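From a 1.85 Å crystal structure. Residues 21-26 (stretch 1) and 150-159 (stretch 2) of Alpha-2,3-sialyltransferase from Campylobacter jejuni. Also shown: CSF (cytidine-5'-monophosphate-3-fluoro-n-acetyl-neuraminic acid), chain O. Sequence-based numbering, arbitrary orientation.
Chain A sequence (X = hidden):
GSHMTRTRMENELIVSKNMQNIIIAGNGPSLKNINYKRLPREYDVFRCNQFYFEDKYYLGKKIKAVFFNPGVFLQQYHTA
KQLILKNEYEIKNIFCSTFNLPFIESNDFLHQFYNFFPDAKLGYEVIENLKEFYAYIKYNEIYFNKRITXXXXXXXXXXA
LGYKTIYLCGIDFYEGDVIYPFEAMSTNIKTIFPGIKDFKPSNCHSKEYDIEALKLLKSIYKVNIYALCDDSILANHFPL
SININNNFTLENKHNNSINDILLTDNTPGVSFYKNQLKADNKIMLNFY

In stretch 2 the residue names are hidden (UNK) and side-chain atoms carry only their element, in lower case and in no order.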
# COMPACT_ATOMS: atom_id res chain seq x y z
N ASN A 21 1.59 -35.74 -8.59
CA ASN A 21 0.34 -36.20 -9.15
C ASN A 21 -0.83 -35.54 -8.45
O ASN A 21 -0.89 -35.53 -7.24
CB ASN A 21 0.14 -37.71 -8.94
CG ASN A 21 1.15 -38.58 -9.72
OD1 ASN A 21 1.56 -38.22 -10.83
ND2 ASN A 21 1.53 -39.72 -9.13
N ILE A 22 -1.79 -35.11 -9.23
CA ILE A 22 -2.95 -34.45 -8.61
C ILE A 22 -4.20 -34.97 -9.27
O ILE A 22 -4.26 -35.12 -10.48
CB ILE A 22 -2.76 -32.88 -8.69
CG1 ILE A 22 -3.90 -32.14 -7.93
CG2 ILE A 22 -2.70 -32.38 -10.12
CD1 ILE A 22 -3.86 -32.35 -6.45
N ILE A 23 -5.22 -35.28 -8.46
CA ILE A 23 -6.53 -35.62 -8.97
C ILE A 23 -7.35 -34.37 -8.71
O ILE A 23 -7.31 -33.84 -7.59
CB ILE A 23 -7.17 -36.79 -8.19
CG1 ILE A 23 -6.17 -37.96 -8.00
CG2 ILE A 23 -8.50 -37.20 -8.80
CD1 ILE A 23 -5.47 -38.39 -9.30
N ILE A 24 -8.07 -33.95 -9.75
CA ILE A 24 -8.84 -32.74 -9.77
C ILE A 24 -10.26 -33.14 -10.14
O ILE A 24 -10.51 -33.64 -11.24
CB ILE A 24 -8.24 -31.70 -10.75
CG1 ILE A 24 -6.83 -31.29 -10.28
CG2 ILE A 24 -9.22 -30.51 -10.89
CD1 ILE A 24 -6.11 -30.28 -11.17
N ALA A 25 -11.18 -32.95 -9.20
CA ALA A 25 -12.55 -33.38 -9.40
C ALA A 25 -13.54 -32.25 -9.50
O ALA A 25 -13.62 -31.38 -8.60
CB ALA A 25 -12.95 -34.35 -8.35
N GLY A 26 -14.29 -32.24 -10.59
CA GLY A 26 -15.50 -31.43 -10.71
C GLY A 26 -16.61 -32.16 -9.97
O GLY A 26 -16.39 -33.21 -9.34
N UNK A 150 -14.33 -23.89 -12.69
CA UNK A 150 -13.46 -24.21 -11.54
C UNK A 150 -12.59 -25.39 -11.81
O UNK A 150 -11.49 -25.43 -11.31
o UNK A 150 -14.97 -23.29 -9.95
c UNK A 150 -14.26 -24.48 -10.26
N UNK A 151 -13.06 -26.35 -12.60
CA UNK A 151 -12.17 -27.49 -12.94
C UNK A 151 -10.87 -27.07 -13.59
O UNK A 151 -9.79 -27.51 -13.17
N UNK A 152 -10.97 -26.26 -14.62
CA UNK A 152 -9.86 -25.62 -15.30
C UNK A 152 -9.06 -24.74 -14.36
O UNK A 152 -7.87 -24.81 -14.34
c UNK A 152 -11.15 -25.66 -17.48
c UNK A 152 -10.30 -24.80 -16.55
c UNK A 152 -9.13 -24.21 -17.35
N UNK A 153 -9.73 -23.93 -13.52
CA UNK A 153 -9.01 -23.08 -12.58
C UNK A 153 -8.12 -23.91 -11.66
O UNK A 153 -6.96 -23.56 -11.44
c UNK A 153 -10.06 -22.27 -11.74
c UNK A 153 -8.33 -20.49 -8.87
c UNK A 153 -8.92 -21.46 -9.65
c UNK A 153 -8.87 -18.89 -10.58
o UNK A 153 -7.79 -18.21 -8.58
c UNK A 153 -8.35 -19.20 -9.34
c UNK A 153 -9.46 -21.18 -10.90
c UNK A 153 -9.45 -19.87 -11.36
N UNK A 154 -8.67 -25.00 -11.13
CA UNK A 154 -7.94 -25.89 -10.24
C UNK A 154 -6.72 -26.49 -10.96
O UNK A 154 -5.65 -26.69 -10.32
c UNK A 154 -11.68 -28.42 -9.20
c UNK A 154 -8.82 -27.03 -9.73
c UNK A 154 -9.85 -26.54 -8.64
s UNK A 154 -10.67 -27.93 -7.86
N UNK A 155 -6.87 -26.78 -12.25
CA UNK A 155 -5.68 -27.27 -13.05
C UNK A 155 -4.56 -26.23 -13.10
O UNK A 155 -3.37 -26.55 -12.92
s UNK A 155 -7.12 -29.11 -14.57
c UNK A 155 -6.11 -27.62 -14.48
N UNK A 156 -4.93 -24.98 -13.37
CA UNK A 156 -3.99 -23.87 -13.40
C UNK A 156 -3.30 -23.74 -12.05
O UNK A 156 -2.07 -23.60 -11.95
c UNK A 156 -4.75 -22.49 -13.87
N UNK A 157 -4.09 -23.82 -10.96
CA UNK A 157 -3.51 -23.71 -9.64
C UNK A 157 -2.49 -24.84 -9.41
O UNK A 157 -1.36 -24.60 -8.93
c UNK A 157 -5.41 -22.47 -8.53
c UNK A 157 -4.75 -21.30 -7.82
c UNK A 157 -3.95 -23.97 -7.16
c UNK A 157 -4.61 -23.78 -8.52
N UNK A 158 -2.91 -26.05 -9.76
CA UNK A 158 -2.03 -27.26 -9.60
C UNK A 158 -0.71 -27.06 -10.35
O UNK A 158 0.38 -27.30 -9.78
c UNK A 158 -2.75 -28.51 -10.06
N UNK A 159 -0.80 -26.58 -11.59
CA UNK A 159 0.38 -26.34 -12.45
C UNK A 159 1.26 -25.26 -11.87
O UNK A 159 2.51 -25.44 -11.75
c UNK A 159 -0.72 -27.29 -14.47
c UNK A 159 -0.05 -26.04 -13.89
c UNK A 159 1.09 -25.52 -14.76
c UNK A 159 -1.43 -27.07 -15.73
C5A CSF O . -21.88 -22.22 -11.30
C4A CSF O . -21.38 -22.99 -12.51
C2A CSF O . -19.22 -23.59 -11.27
O6A CSF O . -19.84 -22.94 -10.13
C6A CSF O . -21.28 -22.88 -10.04
C3A CSF O . -19.85 -23.04 -12.55
O4A CSF O . -21.81 -22.32 -13.69
N5A CSF O . -23.36 -22.36 -11.29
C7A CSF O . -21.62 -22.10 -8.77
C8A CSF O . -20.98 -22.75 -7.55
C9A CSF O . -21.21 -21.93 -6.27
O9A CSF O . -20.71 -22.61 -5.10
O8A CSF O . -21.48 -24.12 -7.44
O7A CSF O . -21.20 -20.73 -8.95
C1A CSF O . -17.75 -23.20 -11.34
OBA CSF O . -17.15 -23.48 -12.42
OAA CSF O . -17.22 -22.65 -10.34
O1A CSF O . -19.22 -25.03 -11.26
O2A CSF O . -21.33 -26.33 -11.25
N1 CSF O . -18.79 -29.76 -13.85
C2 CSF O . -18.93 -30.19 -15.20
N3 CSF O . -20.12 -30.68 -15.65
C4 CSF O . -21.17 -30.79 -14.81
C5 CSF O . -21.05 -30.37 -13.47
C6 CSF O . -19.84 -29.86 -13.01
C3' CSF O . -17.22 -27.00 -12.68
C2' CSF O . -17.09 -27.88 -13.91
C1' CSF O . -17.48 -29.25 -13.37
O4' CSF O . -17.45 -29.22 -11.92
C4' CSF O . -17.04 -27.92 -11.48
PA CSF O . -20.10 -26.10 -10.40
O5' CSF O . -19.22 -27.46 -10.49
C5' CSF O . -17.82 -27.49 -10.24
O3' CSF O . -16.18 -26.02 -12.65
O2' CSF O . -15.71 -27.89 -14.38
N4 CSF O . -22.37 -31.29 -15.24
O2 CSF O . -17.95 -30.08 -15.99
O3A CSF O . -20.19 -25.77 -8.93
C10 CSF O . -24.08 -21.33 -10.81
O10 CSF O . -23.57 -20.29 -10.37
C11 CSF O . -25.58 -21.54 -10.83
F3A CSF O . -19.34 -21.78 -12.74

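Position 150 carries two side-chain atoms, one carbon and then one oxygen, which is a serine: S150. It opens the helix and does not reach stretch 1. Its polar groups serve the ligand instead: S150 N donates to CSF OBA at 2.9 Å with a near-linear angle of 162°, and weakly to CSF O3' at 2.8 Å, where the angle falls to 115°. S150 OG donates to CSF OAA over a very short 2.4 Å.

Position 151 has no side-chain atoms, and its carbonyl O lies 3.8 Å from I24 CG2; the bare CA makes it glycine, G151. G151 N donates to CSF O3' at 3.1 Å. An ideal CB built on G151 would fall 2.9 Å from CSF O2', a clash, so the bare CA leaves room for the ribose.

At position 152, one carbon bears two more, three carbons in all. This beta-branched group is valine, V152; its CA-to-CB bond points away from the strand and it makes no contact there.

Position 153 shows one carbon followed by a six-carbon ring bearing an oxygen, a tyrosine. Y153 stays 8.3 Å or more from stretch 1 by its side chain, and its OH is hydrogen-bonded elsewhere in the structure.

Position 154 holds an unbranched chain of two carbons, a sulfur and a terminal carbon; its CA-to-CB bond points toward the strand. The terminal carbon of 154 lies 3.6 Å from I24 CG2 and equally 3.6 Å from A25 O. A thioether of this length is methionine, M154, with chi values m, t, m.

Position 155 has one carbon and then one sulfur. I24 CD1 approaches both the CA of 155, at 3.6 Å, and its sulfur, at 3.7 Å, although the CA-to-CB bond points sideways. The residue is cysteine, C155.

Position 156 has a single carbon, so it is alanine; the CA-to-CB bond of A156 points away and it touches nothing on the strand.

Position 157 has four carbons forked at the first, one arm two carbons long: isoleucine. The CA-to-CB bond of I157 is sideways, but the end of its side chain leads away.

Position 158 again has one carbon, its CB, now pointing toward the strand, 3.9 Å from I22 CG2 and 4.0 Å from I24 CD1. It is alanine, A158.

Position 159 repeats the four-carbon fork with one longer arm, isoleucine. The CA-to-CB bond of I159 points sideways, and the side chain comes no nearer than 7.0 Å to stretch 1.

The contact is a nearly antiparallel packing of helix on strand, with axes 160° apart and 8.5 Å at closest approach. Alternation along the strand turns I22 and I24 toward the helix, while M154 and A158, one helical turn apart, face back; I24 CA lies 6.9 Å from M154 CA, and I22 CA lies 7.3 Å from A158 CA, which sets the register. I24 is the centre, covered over 91 Å² of the 252 Å² buried in total. No hydrogen bond crosses between the stretches. From M154 onward each backbone N donates to the O four residues earlier, as in A158 N to M154 O at 2.9 Å; the cross-stretch contact is mainly between apolar side chains.

Stretch 2 (150-159) SGVYMCAIAI
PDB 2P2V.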